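Local coordinates for protein choline dehydrogenase and related flavoproteins (Aspergillus oryzae, PDB 3Q9T) that is a formate oxidase of the glucose-methanol-choline oxidoreductase family, a flavoenzyme that carries 8-formyl-FAD at its catalytic site, at residues E119-W122 with D123-V126; S211-F214 with V215-K218. One frame throughout, in Å; residues are numbered along the deposited sequence.

How the contacts relate
Contacts 1 and 2 are both local: each lies within one continuous run of eight residues. Contact 1 comes first along the chain, well before contact 2, and both belong to the N-terminal GMC oxidoreductase family region. Their centres are about 26 Å apart and their nearest atoms about 13 Å, so they do not touch. Contact 2 is the nearer to the cofactor: the side chain of Ser211 is about 6 Å from the bound 8-formyl-FAD. In contact 1 the side chain of Trp120 is about 12 Å from it. Helix 555-572 links the two regions, since side chains of both contacts rest on it: Trp120 at Met568, Phe214 at Tyr559.

Contact 1: E119-W122 with D123-V126; sequences EWTW and DPLV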
loop_
_atom_site.group_PDB
_atom_site.type_symbol
_atom_site.label_atom_id
_atom_site.label_comp_id
_atom_site.label_asym_id
_atom_site.label_seq_id
_atom_site.Cartn_x
_atom_site.Cartn_y
_atom_site.Cartn_z
ATOM N N GLU A 119 -12.637 35.050 18.802
ATOM C CA GLU A 119 -13.348 34.079 19.629
ATOM C C GLU A 119 -12.804 32.653 19.457
ATOM O O GLU A 119 -13.086 31.757 20.263
ATOM C CB GLU A 119 -14.867 34.147 19.368
ATOM C CG GLU A 119 -15.305 33.680 17.973
ATOM C CD GLU A 119 -16.817 33.808 17.739
ATOM O OE1 GLU A 119 -17.618 33.309 18.568
ATOM O OE2 GLU A 119 -17.199 34.417 16.716
ATOM N N TRP A 120 -12.029 32.428 18.405
ATOM C CA TRP A 120 -11.377 31.131 18.249
ATOM C C TRP A 120 -9.883 31.217 18.559
ATOM O O TRP A 120 -9.056 30.843 17.734
ATOM C CB TRP A 120 -11.587 30.567 16.844
ATOM C CG TRP A 120 -13.008 30.111 16.558
ATOM C CD1 TRP A 120 -13.984 30.823 15.924
ATOM C CD2 TRP A 120 -13.591 28.843 16.894
ATOM N NE1 TRP A 120 -15.141 30.075 15.836
ATOM C CE2 TRP A 120 -14.927 28.859 16.431
ATOM C CE3 TRP A 120 -13.119 27.701 17.552
ATOM C CZ2 TRP A 120 -15.789 27.776 16.597
ATOM C CZ3 TRP A 120 -13.980 26.623 17.721
ATOM C CH2 TRP A 120 -15.299 26.665 17.235
ATOM N N THR A 121 -9.546 31.734 19.734
ATOM C CA THR A 121 -8.158 31.751 20.202
ATOM C C THR A 121 -8.078 31.089 21.581
ATOM O O THR A 121 -9.106 30.724 22.159
ATOM C CB THR A 121 -7.582 33.173 20.268
ATOM O OG1 THR A 121 -8.416 33.988 21.093
ATOM C CG2 THR A 121 -7.515 33.786 18.887
ATOM N N TRP A 122 -6.868 30.925 22.107
ATOM C CA TRP A 122 -6.694 30.197 23.357
ATOM C C TRP A 122 -7.653 30.617 24.492
ATOM O O TRP A 122 -8.534 29.839 24.904
ATOM C CB TRP A 122 -5.229 30.216 23.825
ATOM C CG TRP A 122 -5.082 29.442 25.084
ATOM C CD1 TRP A 122 -4.949 29.951 26.338
ATOM C CD2 TRP A 122 -5.136 28.013 25.230
ATOM N NE1 TRP A 122 -4.901 28.930 27.253
ATOM C CE2 TRP A 122 -5.002 27.732 26.599
ATOM C CE3 TRP A 122 -5.255 26.943 24.326
ATOM C CZ2 TRP A 122 -4.995 26.422 27.104
ATOM C CZ3 TRP A 122 -5.246 25.639 24.829
ATOM C CH2 TRP A 122 -5.122 25.394 26.208
ATOM N N ASP A 123 -7.495 31.833 25.003
ATOM C CA ASP A 123 -8.260 32.246 26.192
ATOM C C ASP A 123 -9.782 32.038 26.073
ATOM O O ASP A 123 -10.387 31.373 26.922
ATOM C CB ASP A 123 -7.922 33.687 26.592
ATOM C CG ASP A 123 -6.452 33.852 26.971
ATOM O OD1 ASP A 123 -5.914 32.952 27.650
ATOM O OD2 ASP A 123 -5.837 34.866 26.579
ATOM N N PRO A 124 -10.404 32.589 25.018
ATOM C CA PRO A 124 -11.845 32.362 24.835
ATOM C C PRO A 124 -12.223 30.884 24.751
ATOM O O PRO A 124 -13.308 30.533 25.168
ATOM C CB PRO A 124 -12.144 33.063 23.511
ATOM C CG PRO A 124 -11.076 34.093 23.389
ATOM C CD PRO A 124 -9.851 33.475 23.982
ATOM N N LEU A 125 -11.340 30.032 24.245
ATOM C CA LEU A 125 -11.655 28.612 24.085
ATOM C C LEU A 125 -11.429 27.759 25.349
ATOM O O LEU A 125 -12.050 26.701 25.518
ATOM C CB LEU A 125 -10.871 28.030 22.901
ATOM C CG LEU A 125 -11.386 28.445 21.524
ATOM C CD1 LEU A 125 -10.577 27.790 20.424
ATOM C CD2 LEU A 125 -12.850 28.042 21.396
ATOM N N VAL A 126 -10.544 28.211 26.237
ATOM C CA VAL A 126 -10.304 27.495 27.494
ATOM C C VAL A 126 -11.553 26.916 28.169
ATOM O O VAL A 126 -11.566 25.742 28.528
ATOM C CB VAL A 126 -9.525 28.348 28.517
ATOM C CG1 VAL A 126 -9.697 27.782 29.942
ATOM C CG2 VAL A 126 -8.061 28.404 28.136
#
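Val126 lies over one face of the Trp122 indole. Its CG2 sits 3.7 Å from the centroid of the five-membered ring of Trp122, a CH-pi contact offset toward the rim. The Trp122 ring reaches this place because its CG is anti to the backbone N (chi1 -179°). Asp123 crosses the same tryptophan at about a right angle. Its carboxylate plane is turned 69° from the indole, and OD1 of Asp123 comes to 3.4 Å from CD1 of Trp122.

Leu125 approaches Trp120 on a slant. Its CD1 is 3.8 Å from CE3 of Trp120, and CD2 is almost as close. Pro124 lies against Thr121, with Pro124 CD 3.3 Å from Thr121 OG1. That hydroxyl is hydrogen-bonded to Lys118 O.

The backbone begins helix 122-131 here, with Thr121 at the N-cap position. Leu125 N gives a hydrogen bond to Thr121 O (3.1 Å), and Val126 N gives one to Trp122 O (2.9 Å). Trp120 NE1 is bonded to Pro528 O.

The first helical turn is thus held by backbone hydrogen bonds, while Leu125 and Val126 each rest on an indole. Lys564 of helix 555-572 meets both Glu119 (salt bridge) and the Trp120 ring (cation-pi), which probably ties the residues just before helix 122-131 to that helix; the second bridge of Glu119 goes to Lys529, outside it.

Contact 2: S211-F214 with V215-K218; sequences SFLF and VKNK
Lys218 reaches back to the carbonyl of Phe214, and its NZ donates a hydrogen bond of 2.8 Å to Phe214 O. The ammonium is tilted 27° from the carbonyl plane. The Lys218 chain is extended beyond CG, which carries NZ four residues back along the backbone. A second, longer bond runs from Val215 N to Phe212 O (3.3 Å). It is fairly straight at the hydrogen (165°), but the donor stands above the carbonyl plane and not on a lone pair. Within the first segment, Phe214 N is bonded to Ser211 O, and that same oxygen lies in the plane of the Phe214 ring, at its edge.

CG2 of Val215 lies 3.5 Å from Phe212 O, while CG1 of Val215 is 4.0 Å from CB of Phe214. Lys216 lies beside Leu213 and points the same way, with Lys216 CD 4.2 Å from Leu213 CD1. The Lys216 chain then bends at its last two torsions, and its NZ makes a weak, long ion pair with Glu44.

Phe214 and Val215 pack on helix 16-25, and Phe214 also meets Tyr559 of helix 555-572. Ser211 OG is hydrogen-bonded to Gly15 O and Asn19 ND2, with about 5 Å between the side chains of Ser211 and the FAD-binding Thr16. Residues 211-214 form a turn with helical backbone angles, and 215-218 continue as loop, between strands 207-208 and 221-224. Through Ser211 this turn packs on the glycine-rich turn that includes Gly15 and on helix 16-25, which is consistent with the Rossmann-type FAD-binding motif of the family.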
loop_
_atom_site.group_PDB
_atom_site.type_symbol
_atom_site.label_atom_id
_atom_site.label_comp_id
_atom_site.label_asym_id
_atom_site.label_seq_id
_atom_site.Cartn_x
_atom_site.Cartn_y
_atom_site.Cartn_z
ATOM N N SER A 211 -18.947 10.060 24.287
ATOM C CA SER A 211 -19.859 11.177 24.058
ATOM C C SER A 211 -21.336 10.770 24.210
ATOM O O SER A 211 -22.212 11.624 24.380
ATOM C CB SER A 211 -19.587 11.815 22.685
ATOM O OG SER A 211 -20.172 11.065 21.620
ATOM N N PHE A 212 -21.608 9.466 24.162
ATOM C CA PHE A 212 -22.966 8.953 24.390
ATOM C C PHE A 212 -23.494 9.311 25.784
ATOM O O PHE A 212 -24.698 9.271 26.034
ATOM C CB PHE A 212 -23.019 7.441 24.184
ATOM C CG PHE A 212 -21.928 6.697 24.902
ATOM C CD1 PHE A 212 -20.861 6.157 24.197
ATOM C CD2 PHE A 212 -21.963 6.546 26.280
ATOM C CE1 PHE A 212 -19.853 5.468 24.854
ATOM C CE2 PHE A 212 -20.948 5.872 26.951
ATOM C CZ PHE A 212 -19.896 5.330 26.239
ATOM N N LEU A 213 -22.575 9.649 26.679
ATOM C CA LEU A 213 -22.900 10.104 28.024
ATOM C C LEU A 213 -23.638 11.453 28.034
ATOM O O LEU A 213 -24.231 11.836 29.051
ATOM C CB LEU A 213 -21.594 10.245 28.817
ATOM C CG LEU A 213 -21.208 9.216 29.892
ATOM C CD1 LEU A 213 -21.911 7.878 29.716
ATOM C CD2 LEU A 213 -19.692 9.051 29.974
ATOM N N PHE A 214 -23.547 12.193 26.928
ATOM C CA PHE A 214 -24.225 13.473 26.782
ATOM C C PHE A 214 -25.724 13.326 26.486
ATOM O O PHE A 214 -26.507 14.248 26.747
ATOM C CB PHE A 214 -23.625 14.246 25.608
ATOM C CG PHE A 214 -22.638 15.296 25.998
ATOM C CD1 PHE A 214 -23.069 16.533 26.459
ATOM C CD2 PHE A 214 -21.274 15.068 25.869
ATOM C CE1 PHE A 214 -22.154 17.531 26.807
ATOM C CE2 PHE A 214 -20.351 16.060 26.215
ATOM C CZ PHE A 214 -20.791 17.292 26.682
ATOM N N VAL A 215 -26.127 12.199 25.909
ATOM C CA VAL A 215 -27.448 12.149 25.260
ATOM C C VAL A 215 -28.425 11.100 25.783
ATOM O O VAL A 215 -29.468 10.850 25.166
ATOM C CB VAL A 215 -27.320 11.981 23.732
ATOM C CG1 VAL A 215 -26.622 13.179 23.131
ATOM C CG2 VAL A 215 -26.588 10.681 23.393
ATOM N N LYS A 216 -28.104 10.494 26.919
ATOM C CA LYS A 216 -29.005 9.512 27.518
ATOM C C LYS A 216 -29.917 10.159 28.572
ATOM O O LYS A 216 -29.657 11.271 29.045
ATOM C CB LYS A 216 -28.209 8.335 28.095
ATOM C CG LYS A 216 -27.026 8.753 28.988
ATOM C CD LYS A 216 -26.043 7.599 29.231
ATOM C CE LYS A 216 -26.479 6.665 30.365
ATOM N NZ LYS A 216 -26.011 7.161 31.693
ATOM N N ASN A 217 -31.002 9.470 28.911
ATOM C CA ASN A 217 -31.969 9.972 29.891
ATOM C C ASN A 217 -32.433 11.394 29.590
ATOM O O ASN A 217 -32.610 12.208 30.501
ATOM C CB ASN A 217 -31.403 9.909 31.318
ATOM C CG ASN A 217 -30.681 8.603 31.604
ATOM O OD1 ASN A 217 -29.553 8.606 32.102
ATOM N ND2 ASN A 217 -31.319 7.479 31.277
ATOM N N LYS A 218 -32.617 11.692 28.308
ATOM C CA LYS A 218 -33.198 12.967 27.902
ATOM C C LYS A 218 -34.285 12.709 26.868
ATOM O O LYS A 218 -34.009 12.460 25.703
ATOM C CB LYS A 218 -32.112 13.913 27.401
ATOM C CG LYS A 218 -31.066 14.175 28.467
ATOM C CD LYS A 218 -29.871 14.921 27.939
ATOM C CE LYS A 218 -28.786 14.982 29.004
ATOM N NZ LYS A 218 -27.696 15.923 28.626
#